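Long-range contacts in 2',5'-phosphodiesterase 12 (PDB 4Z0V), which belongs to the endonuclease/exonuclease/phosphatase family, with a DNase I-like beta-sandwich fold, and holds a magnesium ion in this structure: residues 127-132 and 176-181; 266-271 and 280-285; 284-289 and 322-327; 343-348 and 363-368; 405-410 and 432-437. All blocks are in the same frame, centred on the assembly; numbering follows the deposited sequence. Where two conformers were deposited one is given.

Interaction 1: 127-132 and 176-181; sequences RTVSYN and DVICLQ
V129 and I178 stand side by side on one face of a parallel strand pair, with V129 CB 4.0 Å from I178 CG2; two residues on, L180 CD2 packs against Y131 CB at 3.7 Å. Branched aliphatic side chains suit this tight face because L170 of helix 159-172 covers it, while the longer tyrosine takes its hydroxyl to E169. In the ladder itself C179 N gives V129 O a nearly straight 2.8 Å bond (173°). R127 O accepts from both D176 N and V177 N, and D176 OD2 receives R127 N at 2.8 Å, 41° out of the carboxylate plane. D176 forms salt bridges with R218 and K221, which probably offset its charge; R127 pairs with D436. On the other face the side chains meet little across the pair: T128, S130, V177 and C179 press instead on strands 280-287 and 322-327. Bent at chi2 (82°), Q181 turns NE2 to S130 OG over a weak 3.4 Å bond, though its stronger partner is N285. One water at this end accepts from S130 OG and donates to Q181 OE1. This is the central parallel pair of one sheet of the DNase I-like sandwich, with N132 at the metal site.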
# COMPACT_ATOMS: atom_id res chain seq x y z
N ARG A 127 12.98 2.44 -4.47
CA ARG A 127 12.44 1.21 -3.91
C ARG A 127 10.90 1.34 -3.91
O ARG A 127 10.35 2.21 -3.23
CB ARG A 127 12.97 0.91 -2.51
CG ARG A 127 12.38 -0.38 -1.94
CD ARG A 127 13.12 -0.86 -0.72
NE ARG A 127 14.45 -1.35 -1.10
CZ ARG A 127 15.54 -1.25 -0.34
NH1 ARG A 127 15.48 -0.69 0.86
NH2 ARG A 127 16.71 -1.70 -0.79
N THR A 128 10.22 0.43 -4.59
CA THR A 128 8.77 0.54 -4.80
C THR A 128 8.07 -0.68 -4.23
O THR A 128 8.58 -1.80 -4.33
CB THR A 128 8.51 0.68 -6.32
OG1 THR A 128 9.25 1.80 -6.80
CG2 THR A 128 7.04 0.92 -6.64
N VAL A 129 6.94 -0.43 -3.51
CA VAL A 129 6.15 -1.49 -2.89
C VAL A 129 4.74 -1.42 -3.44
O VAL A 129 4.20 -0.32 -3.59
CB VAL A 129 6.11 -1.30 -1.34
CG1 VAL A 129 5.17 -2.33 -0.67
CG2 VAL A 129 7.52 -1.38 -0.73
N SER A 130 4.10 -2.57 -3.67
CA SER A 130 2.65 -2.62 -4.00
C SER A 130 2.07 -3.68 -3.11
O SER A 130 2.57 -4.81 -3.08
CB SER A 130 2.37 -2.90 -5.47
OG SER A 130 0.96 -2.86 -5.69
N TYR A 131 1.02 -3.32 -2.34
CA TYR A 131 0.51 -4.29 -1.36
C TYR A 131 -0.96 -4.11 -1.06
O TYR A 131 -1.36 -3.02 -0.65
CB TYR A 131 1.32 -4.06 -0.06
CG TYR A 131 1.25 -5.07 1.06
CD1 TYR A 131 0.73 -6.36 0.85
CD2 TYR A 131 1.82 -4.79 2.31
CE1 TYR A 131 0.79 -7.33 1.85
CE2 TYR A 131 1.86 -5.75 3.32
CZ TYR A 131 1.37 -7.03 3.08
OH TYR A 131 1.46 -7.98 4.07
N ASN A 132 -1.76 -5.18 -1.22
CA ASN A 132 -3.17 -5.16 -0.84
C ASN A 132 -3.14 -5.65 0.61
O ASN A 132 -2.76 -6.80 0.85
CB ASN A 132 -4.03 -6.03 -1.80
CG ASN A 132 -5.47 -6.16 -1.34
OD1 ASN A 132 -5.75 -6.25 -0.13
ND2 ASN A 132 -6.43 -6.22 -2.30
N ASP A 176 10.68 3.88 -0.96
CA ASP A 176 10.57 5.25 -1.45
C ASP A 176 9.18 5.57 -1.94
O ASP A 176 8.77 6.73 -1.90
CB ASP A 176 11.59 5.50 -2.58
CG ASP A 176 13.02 5.21 -2.11
OD1 ASP A 176 13.31 5.46 -0.91
OD2 ASP A 176 13.80 4.66 -2.90
N VAL A 177 8.52 4.58 -2.54
CA VAL A 177 7.16 4.70 -3.07
C VAL A 177 6.41 3.49 -2.61
O VAL A 177 6.84 2.36 -2.87
CB VAL A 177 7.17 4.84 -4.63
CG1 VAL A 177 5.73 4.80 -5.20
CG2 VAL A 177 7.88 6.13 -5.06
N ILE A 178 5.30 3.71 -1.90
CA ILE A 178 4.51 2.59 -1.37
C ILE A 178 3.09 2.76 -1.82
O ILE A 178 2.46 3.77 -1.49
CB ILE A 178 4.58 2.47 0.17
CG1 ILE A 178 6.05 2.29 0.66
CG2 ILE A 178 3.72 1.28 0.61
CD1 ILE A 178 6.16 2.35 2.23
N CYS A 179 2.60 1.80 -2.63
CA CYS A 179 1.24 1.85 -3.13
C CYS A 179 0.45 0.75 -2.47
O CYS A 179 0.80 -0.42 -2.58
CB CYS A 179 1.19 1.74 -4.65
SG CYS A 179 1.86 3.18 -5.51
N LEU A 180 -0.63 1.13 -1.80
CA LEU A 180 -1.42 0.18 -1.05
C LEU A 180 -2.86 0.14 -1.51
O LEU A 180 -3.41 1.17 -1.89
CB LEU A 180 -1.41 0.60 0.44
CG LEU A 180 -0.04 0.76 1.12
CD1 LEU A 180 -0.23 1.20 2.57
CD2 LEU A 180 0.75 -0.56 1.10
N GLN A 181 -3.48 -1.03 -1.37
CA GLN A 181 -4.89 -1.22 -1.67
C GLN A 181 -5.57 -1.79 -0.45
O GLN A 181 -4.90 -2.33 0.44
CB GLN A 181 -5.12 -2.13 -2.89
CG GLN A 181 -4.32 -1.72 -4.14
CD GLN A 181 -2.90 -2.23 -4.11
OE1 GLN A 181 -2.62 -3.32 -3.61
NE2 GLN A 181 -1.95 -1.45 -4.62
O HOH W 1 -0.58 -4.94 -4.69

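Interaction 2: 266-271 and 280-285; sequences LQVSVL and RICVAN
Q267 and N285 exchange a pair of backbone bonds, Q267 N to N285 O at 2.8 Å (170°) and N285 N to Q267 O. Alongside, N285 ND2 meets Q267 OE1 at 3.1 Å, in the plane of the N285 amide, and the two amides lie side by side with planes 30° apart. Q267 reaches this far because its chain is extended, with CG anti to the backbone N (chi1 175°). These buried amides have partners elsewhere: Q267 OE1 binds T215, N285 OD1 binds Q181, N285 ND2 reaches L180 O, and Q267 NE2 bonds weakly to L213 O and V204 O. The paired pattern repeats at S269 with V283 and L271 with I281, the regular ladder of an antiparallel beta hairpin, strands 265-273 and 280-287, in the second sheet of the sandwich. A water lies 2.7 Å from S269 OG and donates to V283 O; serine offers it a hydroxyl. Farther along, L271 CD1 slants across V283 CG2 at 3.8 Å. On the reverse face V268 CG1 touches C282 SG at 3.6 Å and V268 CG2 the A284 methyl at 4.1 Å. That methyl touches I309 of helix 295-316; so small a side chain is consistent with close packing there.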
# COMPACT_ATOMS: atom_id res chain seq x y z
N LEU A 266 -8.82 4.99 -9.45
CA LEU A 266 -7.43 5.10 -9.86
C LEU A 266 -6.82 6.29 -9.15
O LEU A 266 -7.31 7.41 -9.27
CB LEU A 266 -7.34 5.31 -11.38
CG LEU A 266 -5.90 5.50 -11.93
CD1 LEU A 266 -5.06 4.23 -11.73
CD2 LEU A 266 -5.94 5.90 -13.39
N GLN A 267 -5.75 6.05 -8.43
CA GLN A 267 -5.06 7.13 -7.73
C GLN A 267 -3.83 7.49 -8.55
O GLN A 267 -3.10 6.61 -9.02
CB GLN A 267 -4.69 6.62 -6.33
CG GLN A 267 -3.86 7.56 -5.48
CD GLN A 267 -3.69 6.96 -4.09
OE1 GLN A 267 -3.15 5.84 -3.93
NE2 GLN A 267 -4.19 7.66 -3.09
N VAL A 268 -3.63 8.78 -8.80
CA VAL A 268 -2.50 9.21 -9.60
C VAL A 268 -1.84 10.36 -8.87
O VAL A 268 -2.51 11.36 -8.56
CB VAL A 268 -2.86 9.59 -11.06
CG1 VAL A 268 -1.62 10.09 -11.80
CG2 VAL A 268 -3.50 8.43 -11.83
N SER A 269 -0.54 10.24 -8.66
CA SER A 269 0.25 11.27 -7.98
C SER A 269 1.50 11.57 -8.79
O SER A 269 2.24 10.64 -9.12
CB SER A 269 0.63 10.80 -6.59
OG SER A 269 -0.49 10.25 -5.90
N VAL A 270 1.77 12.84 -9.06
CA VAL A 270 2.99 13.20 -9.79
C VAL A 270 4.00 13.68 -8.76
O VAL A 270 3.71 14.63 -8.03
CB VAL A 270 2.73 14.24 -10.90
CG1 VAL A 270 4.05 14.73 -11.50
CG2 VAL A 270 1.83 13.64 -11.99
N LEU A 271 5.18 13.04 -8.72
CA LEU A 271 6.23 13.36 -7.75
C LEU A 271 7.40 14.02 -8.41
O LEU A 271 7.72 13.74 -9.58
CB LEU A 271 6.74 12.06 -7.06
CG LEU A 271 5.69 11.14 -6.42
CD1 LEU A 271 6.35 9.92 -5.84
CD2 LEU A 271 4.89 11.88 -5.31
N ARG A 280 10.82 13.90 -12.80
CA ARG A 280 9.44 13.80 -12.30
C ARG A 280 8.94 12.39 -12.63
O ARG A 280 9.42 11.78 -13.59
CB ARG A 280 8.55 14.91 -12.92
CG ARG A 280 8.93 16.35 -12.46
CD ARG A 280 8.26 17.52 -13.22
NE ARG A 280 8.39 17.39 -14.67
CZ ARG A 280 7.98 18.26 -15.59
NH1 ARG A 280 7.44 19.44 -15.23
NH2 ARG A 280 8.14 17.99 -16.88
N ILE A 281 8.00 11.88 -11.87
CA ILE A 281 7.47 10.55 -12.15
C ILE A 281 6.00 10.54 -11.77
O ILE A 281 5.58 11.17 -10.79
CB ILE A 281 8.29 9.45 -11.43
CG1 ILE A 281 7.85 8.03 -11.86
CG2 ILE A 281 8.29 9.62 -9.89
CD1 ILE A 281 9.04 7.09 -11.90
N CYS A 282 5.23 9.89 -12.60
CA CYS A 282 3.79 9.75 -12.41
C CYS A 282 3.54 8.36 -11.76
O CYS A 282 3.81 7.33 -12.38
CB CYS A 282 3.10 9.88 -13.77
SG CYS A 282 1.33 9.53 -13.70
N VAL A 283 3.07 8.35 -10.51
CA VAL A 283 2.82 7.10 -9.77
C VAL A 283 1.32 6.83 -9.73
O VAL A 283 0.56 7.62 -9.16
CB VAL A 283 3.39 7.16 -8.32
CG1 VAL A 283 3.07 5.86 -7.57
CG2 VAL A 283 4.90 7.41 -8.34
N ALA A 284 0.90 5.72 -10.37
CA ALA A 284 -0.50 5.37 -10.42
C ALA A 284 -0.72 4.11 -9.59
O ALA A 284 0.19 3.26 -9.47
CB ALA A 284 -0.96 5.19 -11.87
N ASN A 285 -1.89 4.05 -8.93
CA ASN A 285 -2.25 2.95 -8.03
C ASN A 285 -3.70 2.62 -8.22
O ASN A 285 -4.52 3.54 -8.37
CB ASN A 285 -1.98 3.37 -6.56
CG ASN A 285 -2.28 2.33 -5.50
OD1 ASN A 285 -2.25 1.11 -5.74
ND2 ASN A 285 -2.51 2.79 -4.27
O HOH W 2 -0.52 7.59 -6.52

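Interaction 3: 284-289 and 322-327; sequences ANTHLY and VIFCGD
F324 and T286 meet at a slant, T286 CG2 lying 3.6 Å from F324 CE1, while F324 CD1 lies against the small A284 methyl, 3.7 Å from its CB. The flat phenyl thus spans two residues of the neighbouring strand, and T286 turns OG1 elsewhere, to V265 O. On the other face H287 and D327 run side by side, both with CG anti to the backbone N, which brings H287 NE2 to 3.3 Å from D327 OD2; ring and carboxylate planes are 20° apart, but the angle is too poor for a hydrogen bond. A water joins them instead, 3.1 Å from H287 NE2 and donating to D327 OD2 at 2.6 Å. The same OD2 accepts from N132, while OD1 takes the N-H of N329, which fixes the carboxylate's rotation. G326 suits its place for two reasons: a CB would clash with T286 O, and at these backbone angles it would also jam against the carbonyl O of C325. L288 N also bonds to D327 O at 2.9 Å. Helix 295-316 links the strands in a beta-alpha-beta crossover, which brings H287 within about 5 Å of the magnesium ion, at the metal site of the DNase I-like fold.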
# COMPACT_ATOMS: atom_id res chain seq x y z
N ALA A 284 0.90 5.72 -10.37
CA ALA A 284 -0.50 5.37 -10.42
C ALA A 284 -0.72 4.11 -9.59
O ALA A 284 0.19 3.26 -9.47
CB ALA A 284 -0.96 5.19 -11.87
N ASN A 285 -1.89 4.05 -8.93
CA ASN A 285 -2.25 2.95 -8.03
C ASN A 285 -3.70 2.62 -8.22
O ASN A 285 -4.52 3.54 -8.37
CB ASN A 285 -1.98 3.37 -6.56
CG ASN A 285 -2.28 2.33 -5.50
OD1 ASN A 285 -2.25 1.11 -5.74
ND2 ASN A 285 -2.51 2.79 -4.27
N THR A 286 -4.04 1.33 -8.29
CA THR A 286 -5.45 0.96 -8.46
C THR A 286 -5.77 -0.39 -7.84
O THR A 286 -4.89 -1.12 -7.39
CB THR A 286 -5.84 0.95 -9.98
OG1 THR A 286 -7.27 0.96 -10.10
CG2 THR A 286 -5.28 -0.28 -10.74
N HIS A 287 -7.07 -0.68 -7.78
CA HIS A 287 -7.62 -1.96 -7.35
C HIS A 287 -8.76 -2.23 -8.32
O HIS A 287 -9.79 -1.55 -8.24
CB HIS A 287 -8.09 -1.89 -5.88
CG HIS A 287 -8.46 -3.22 -5.30
ND1 HIS A 287 -8.91 -3.32 -3.99
CD2 HIS A 287 -8.46 -4.46 -5.86
CE1 HIS A 287 -9.16 -4.61 -3.78
NE2 HIS A 287 -8.90 -5.34 -4.87
N LEU A 288 -8.52 -3.11 -9.33
CA LEU A 288 -9.52 -3.29 -10.37
C LEU A 288 -10.63 -4.20 -9.89
O LEU A 288 -10.48 -4.85 -8.86
CB LEU A 288 -8.92 -3.85 -11.66
CG LEU A 288 -7.88 -2.99 -12.39
CD1 LEU A 288 -7.49 -3.64 -13.73
CD2 LEU A 288 -8.36 -1.54 -12.61
N TYR A 289 -11.75 -4.21 -10.63
CA TYR A 289 -12.91 -5.05 -10.30
C TYR A 289 -12.45 -6.50 -10.06
O TYR A 289 -11.59 -7.00 -10.77
CB TYR A 289 -13.91 -4.98 -11.43
CG TYR A 289 -15.14 -5.81 -11.17
CD1 TYR A 289 -15.84 -5.70 -9.97
CD2 TYR A 289 -15.62 -6.68 -12.14
CE1 TYR A 289 -17.01 -6.44 -9.75
CE2 TYR A 289 -16.78 -7.42 -11.92
CZ TYR A 289 -17.48 -7.28 -10.74
OH TYR A 289 -18.62 -8.02 -10.55
N VAL A 322 6.35 6.65 -15.93
CA VAL A 322 5.26 6.10 -15.11
C VAL A 322 5.64 4.85 -14.33
O VAL A 322 6.39 4.00 -14.80
CB VAL A 322 4.06 5.77 -16.08
CG1 VAL A 322 2.93 5.01 -15.37
CG2 VAL A 322 3.51 7.04 -16.75
N ILE A 323 5.07 4.75 -13.12
CA ILE A 323 5.07 3.55 -12.29
C ILE A 323 3.60 3.28 -12.07
O ILE A 323 2.89 4.20 -11.66
CB ILE A 323 5.85 3.64 -10.95
CG1 ILE A 323 7.36 3.82 -11.18
CG2 ILE A 323 5.59 2.39 -10.07
CD1 ILE A 323 8.10 4.30 -9.92
N PHE A 324 3.13 2.08 -12.37
CA PHE A 324 1.72 1.76 -12.17
C PHE A 324 1.60 0.49 -11.32
O PHE A 324 1.83 -0.63 -11.78
CB PHE A 324 1.01 1.60 -13.53
CG PHE A 324 -0.50 1.48 -13.56
CD1 PHE A 324 -1.26 1.52 -12.39
CD2 PHE A 324 -1.18 1.35 -14.77
CE1 PHE A 324 -2.66 1.45 -12.42
CE2 PHE A 324 -2.58 1.27 -14.80
CZ PHE A 324 -3.31 1.31 -13.63
N CYS A 325 1.28 0.70 -10.04
CA CYS A 325 1.10 -0.37 -9.06
C CYS A 325 -0.35 -0.75 -8.98
O CYS A 325 -1.22 0.07 -9.25
CB CYS A 325 1.57 0.12 -7.68
SG CYS A 325 3.34 0.45 -7.57
N GLY A 326 -0.62 -1.91 -8.41
CA GLY A 326 -2.02 -2.21 -8.13
C GLY A 326 -2.35 -3.66 -7.91
O GLY A 326 -1.52 -4.54 -8.12
N ASP A 327 -3.55 -3.87 -7.39
CA ASP A 327 -4.13 -5.21 -7.34
C ASP A 327 -5.03 -5.22 -8.57
O ASP A 327 -6.07 -4.57 -8.59
CB ASP A 327 -4.86 -5.44 -6.03
CG ASP A 327 -5.58 -6.77 -5.99
OD1 ASP A 327 -5.66 -7.44 -7.05
OD2 ASP A 327 -6.09 -7.12 -4.91
O HOH W 3 -8.35 -8.38 -5.18

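Interaction 4: 343-348 and 363-368; sequences GSIPED and MSLTHF
H367 lays its imidazole over G343, whose CA lies 3.8 Å from the ring centroid, a CH-pi contact over one face. From CB, chi1 of 76° puts CG in the crowded position between the backbone N and the carbonyl carbon, and chi2 of 84° turns the ring flat toward the glycine. Measured to G343 CA, CG stays at 4.2 Å, CD2 comes to 3.6 Å, CE1 to 3.9 Å and the tip, NE2, to 3.4 Å, so the glycine sits toward the rim of the ring. Both nitrogens have partners beyond the pair: ND1 is met by F369 N, and NE2 bonds to F339 O, whose own ring stands edge-to-face with the imidazole. Glycine suits position 343 because the chain leaves helix 335-342 there with positive phi, and because a bare CA can lie against the ring. Its carbonyl accepts H367 N at 2.8 Å. Next along, I345 N binds L365 O at 3.1 Å; the return bond, L365 N to I345 O, is weak. These two hydrophobic residues lie side by side, I345 CG2 3.8 Å from L365 CB, turned inward. E347, an exposed residue, lays its aliphatic CG beside M363 N and CA. The short antiparallel pair packs on helices 295-316, 335-342 and 243-248: I345 on L299 and F339, L365 on A303, F339 and L245, and M363 on L245.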
# COMPACT_ATOMS: atom_id res chain seq x y z
N GLY A 343 0.74 -4.03 -25.69
CA GLY A 343 0.29 -2.78 -26.28
C GLY A 343 -0.95 -2.91 -27.14
O GLY A 343 -1.39 -1.91 -27.70
N SER A 344 -1.51 -4.11 -27.26
CA SER A 344 -2.72 -4.33 -28.03
C SER A 344 -3.40 -5.60 -27.58
O SER A 344 -2.77 -6.46 -26.98
CB SER A 344 -2.44 -4.42 -29.53
OG SER A 344 -1.76 -5.62 -29.86
N ILE A 345 -4.67 -5.70 -27.90
CA ILE A 345 -5.46 -6.90 -27.65
C ILE A 345 -6.40 -7.05 -28.86
O ILE A 345 -7.02 -6.07 -29.29
CB ILE A 345 -6.21 -6.88 -26.28
CG1 ILE A 345 -6.86 -8.26 -26.01
CG2 ILE A 345 -7.21 -5.73 -26.17
CD1 ILE A 345 -7.36 -8.50 -24.66
N PRO A 346 -6.50 -8.26 -29.42
CA PRO A 346 -7.37 -8.44 -30.59
C PRO A 346 -8.86 -8.47 -30.23
O PRO A 346 -9.24 -8.82 -29.10
CB PRO A 346 -6.91 -9.77 -31.18
CG PRO A 346 -6.39 -10.52 -30.05
CD PRO A 346 -5.79 -9.52 -29.09
N GLU A 347 -9.69 -8.11 -31.21
CA GLU A 347 -11.14 -8.05 -31.10
C GLU A 347 -11.72 -9.43 -30.73
O GLU A 347 -12.71 -9.49 -30.00
CB GLU A 347 -11.72 -7.56 -32.45
CG GLU A 347 -13.15 -7.06 -32.37
CD GLU A 347 -13.80 -6.82 -33.71
OE1 GLU A 347 -13.26 -6.01 -34.50
OE2 GLU A 347 -14.85 -7.44 -33.98
N ASP A 348 -11.08 -10.52 -31.17
CA ASP A 348 -11.54 -11.89 -30.91
C ASP A 348 -11.05 -12.49 -29.58
O ASP A 348 -11.25 -13.69 -29.37
CB ASP A 348 -11.12 -12.80 -32.09
CG ASP A 348 -9.65 -13.10 -32.27
OD1 ASP A 348 -8.83 -12.65 -31.43
OD2 ASP A 348 -9.31 -13.83 -33.23
N MET A 363 -13.83 -5.90 -28.91
CA MET A 363 -13.25 -4.67 -29.43
C MET A 363 -11.75 -4.80 -29.45
O MET A 363 -11.18 -5.65 -28.75
CB MET A 363 -13.72 -3.42 -28.65
CG MET A 363 -13.27 -3.39 -27.20
SD MET A 363 -13.76 -1.92 -26.28
CE MET A 363 -15.53 -2.19 -26.09
N SER A 364 -11.12 -3.99 -30.29
CA SER A 364 -9.68 -3.91 -30.44
C SER A 364 -9.20 -2.73 -29.61
O SER A 364 -9.81 -1.66 -29.67
CB SER A 364 -9.33 -3.72 -31.91
OG SER A 364 -7.92 -3.81 -32.11
N LEU A 365 -8.14 -2.91 -28.82
CA LEU A 365 -7.57 -1.81 -28.01
C LEU A 365 -6.10 -1.72 -28.25
O LEU A 365 -5.46 -2.75 -28.41
CB LEU A 365 -7.81 -2.00 -26.49
CG LEU A 365 -9.25 -2.16 -25.97
CD1 LEU A 365 -9.22 -2.43 -24.48
CD2 LEU A 365 -10.10 -0.93 -26.26
N THR A 366 -5.55 -0.50 -28.22
CA THR A 366 -4.12 -0.26 -28.41
C THR A 366 -3.61 0.80 -27.46
O THR A 366 -4.33 1.75 -27.15
CB THR A 366 -3.80 0.18 -29.84
OG1 THR A 366 -4.60 1.31 -30.18
CG2 THR A 366 -3.97 -0.91 -30.84
N HIS A 367 -2.36 0.67 -27.03
CA HIS A 367 -1.73 1.70 -26.20
C HIS A 367 -0.26 1.73 -26.57
O HIS A 367 0.27 0.72 -27.07
CB HIS A 367 -1.98 1.52 -24.68
CG HIS A 367 -1.17 0.44 -24.04
ND1 HIS A 367 0.13 0.68 -23.62
CD2 HIS A 367 -1.49 -0.84 -23.78
CE1 HIS A 367 0.56 -0.47 -23.13
NE2 HIS A 367 -0.37 -1.42 -23.21
N PHE A 368 0.42 2.84 -26.27
CA PHE A 368 1.83 2.95 -26.65
C PHE A 368 2.79 2.98 -25.48
O PHE A 368 3.95 3.34 -25.67
CB PHE A 368 2.06 4.18 -27.57
CG PHE A 368 1.10 4.19 -28.74
CD1 PHE A 368 1.17 3.20 -29.71
CD2 PHE A 368 0.10 5.14 -28.82
CE1 PHE A 368 0.26 3.19 -30.78
CE2 PHE A 368 -0.81 5.13 -29.89
CZ PHE A 368 -0.72 4.15 -30.85

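Interaction 5: 405-410 and 432-437; sequences QVIPLP and ALVCDL
Q405 and D436 form an antiparallel hydrogen-bonded pair, with D436 N giving Q405 O a 2.8 Å bond, and I407 N to V434 O continues the ladder before the chains diverge. The side chains of the first pair lie alongside each other: Q405 NE2 reaches D436 OD2 at 2.8 Å along an almost straight N-H (166°). The acceptor lies in the glutamine's amide plane, but the approach is from 60° above the carboxylate plane. Glutamine can still serve a second partner, Y116 O, while D436 OD1 holds R127 in a salt bridge, which probably stabilises the aspartate's negative charge. Strand 401-406 is outermost on this side of its six-stranded sheet, part of the DNase I-like sandwich, and 433-439 lies between it and 125-132. I407 points toward V434, and the branched CB atoms of both give a close contact, 3.8 Å apart; bent at chi2 (66°), I407 sets CD1 3.5 Å from V434 O and 3.8 Å from V434 CG1. V434 also rests on V129. Farther on, a water donates to I407 O at 2.7 Å and accepts from V434 N at 3.0 Å. There the contact narrows to L409 CD1 against L433 CD2, 4.2 Å apart.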
# COMPACT_ATOMS: atom_id res chain seq x y z
N GLN A 405 16.74 -4.84 -8.52
CA GLN A 405 16.56 -6.13 -7.84
C GLN A 405 15.10 -6.32 -7.50
O GLN A 405 14.34 -5.34 -7.38
CB GLN A 405 17.44 -6.29 -6.58
CG GLN A 405 17.11 -5.34 -5.44
CD GLN A 405 17.41 -5.91 -4.06
OE1 GLN A 405 17.77 -7.10 -3.87
NE2 GLN A 405 17.22 -5.08 -3.05
N VAL A 406 14.71 -7.59 -7.36
CA VAL A 406 13.37 -8.03 -6.93
C VAL A 406 13.57 -8.60 -5.56
O VAL A 406 14.41 -9.50 -5.39
CB VAL A 406 12.71 -9.04 -7.91
CG1 VAL A 406 11.37 -9.55 -7.37
CG2 VAL A 406 12.53 -8.42 -9.29
N ILE A 407 12.81 -8.10 -4.57
CA ILE A 407 12.86 -8.64 -3.21
C ILE A 407 12.03 -9.94 -3.28
O ILE A 407 10.83 -9.88 -3.62
CB ILE A 407 12.34 -7.63 -2.16
CG1 ILE A 407 13.30 -6.42 -1.96
CG2 ILE A 407 12.11 -8.33 -0.81
CD1 ILE A 407 13.55 -5.42 -3.12
N PRO A 408 12.64 -11.11 -3.06
CA PRO A 408 11.90 -12.37 -3.25
C PRO A 408 10.68 -12.49 -2.37
O PRO A 408 10.70 -12.07 -1.22
CB PRO A 408 12.92 -13.46 -2.89
CG PRO A 408 13.95 -12.79 -2.09
CD PRO A 408 14.03 -11.38 -2.64
N LEU A 409 9.65 -13.13 -2.92
CA LEU A 409 8.44 -13.41 -2.17
C LEU A 409 8.74 -14.47 -1.12
O LEU A 409 9.71 -15.22 -1.30
CB LEU A 409 7.33 -13.87 -3.14
CG LEU A 409 6.54 -12.70 -3.78
CD1 LEU A 409 7.38 -11.99 -4.86
CD2 LEU A 409 5.27 -13.19 -4.40
N PRO A 410 7.95 -14.57 -0.03
CA PRO A 410 8.19 -15.65 0.94
C PRO A 410 8.16 -17.01 0.26
O PRO A 410 7.49 -17.17 -0.78
CB PRO A 410 6.99 -15.54 1.91
CG PRO A 410 6.53 -14.13 1.79
CD PRO A 410 6.75 -13.78 0.33
N ALA A 432 3.10 -8.63 -0.34
CA ALA A 432 3.66 -7.38 -0.83
C ALA A 432 4.65 -7.61 -1.92
O ALA A 432 5.48 -8.54 -1.84
CB ALA A 432 4.34 -6.62 0.31
N LEU A 433 4.56 -6.79 -2.97
CA LEU A 433 5.59 -6.78 -4.03
C LEU A 433 6.56 -5.69 -3.71
O LEU A 433 6.14 -4.59 -3.37
CB LEU A 433 5.01 -6.54 -5.41
CG LEU A 433 4.07 -7.57 -5.96
CD1 LEU A 433 3.62 -7.13 -7.32
CD2 LEU A 433 4.74 -8.96 -6.02
N VAL A 434 7.86 -5.98 -3.74
CA VAL A 434 8.89 -4.98 -3.43
C VAL A 434 10.00 -5.11 -4.45
O VAL A 434 10.50 -6.22 -4.67
CB VAL A 434 9.46 -5.15 -1.99
CG1 VAL A 434 10.36 -3.95 -1.60
CG2 VAL A 434 8.36 -5.36 -0.96
N CYS A 435 10.41 -4.00 -5.07
CA CYS A 435 11.51 -4.06 -6.04
C CYS A 435 12.28 -2.76 -6.02
O CYS A 435 11.71 -1.71 -5.72
CB CYS A 435 10.99 -4.35 -7.44
SG CYS A 435 9.91 -3.05 -8.06
N ASP A 436 13.57 -2.83 -6.35
CA ASP A 436 14.38 -1.62 -6.45
C ASP A 436 14.47 -1.28 -7.92
O ASP A 436 14.83 -2.16 -8.71
CB ASP A 436 15.76 -1.85 -5.84
CG ASP A 436 15.73 -2.05 -4.35
OD1 ASP A 436 14.66 -1.84 -3.74
OD2 ASP A 436 16.79 -2.36 -3.78
N LEU A 437 14.04 -0.08 -8.28
CA LEU A 437 14.07 0.40 -9.67
C LEU A 437 15.22 1.37 -9.84
O LEU A 437 15.59 2.03 -8.89
CB LEU A 437 12.76 1.10 -10.00
CG LEU A 437 11.48 0.28 -9.79
CD1 LEU A 437 10.25 1.15 -10.09
CD2 LEU A 437 11.52 -1.00 -10.63
O HOH W 4 8.57 -8.78 -4.66

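Interactions 1 and 5 belong to one sheet, where strands 125-132 and 433-439 are hydrogen-bonded neighbours (S130 with L433), their centres 11 Å apart. Interactions 2 and 3 share strand 280-287 in the second sheet, centres 10 Å apart. The two sheets meet face to face: Q181 with N285 and N132 with D327 tie interaction 1 to its counterparts, so that strand ends from both sheets converge near the magnesium ion. Interaction 4 stands apart, about 9 Å at its nearest atoms from interaction 3 and centred 30 Å from interaction 5. Along the chain they follow in order 1 to 4, and 5 adds the C-terminal strand 433-439 and edge strand 401-406 to the first sheet.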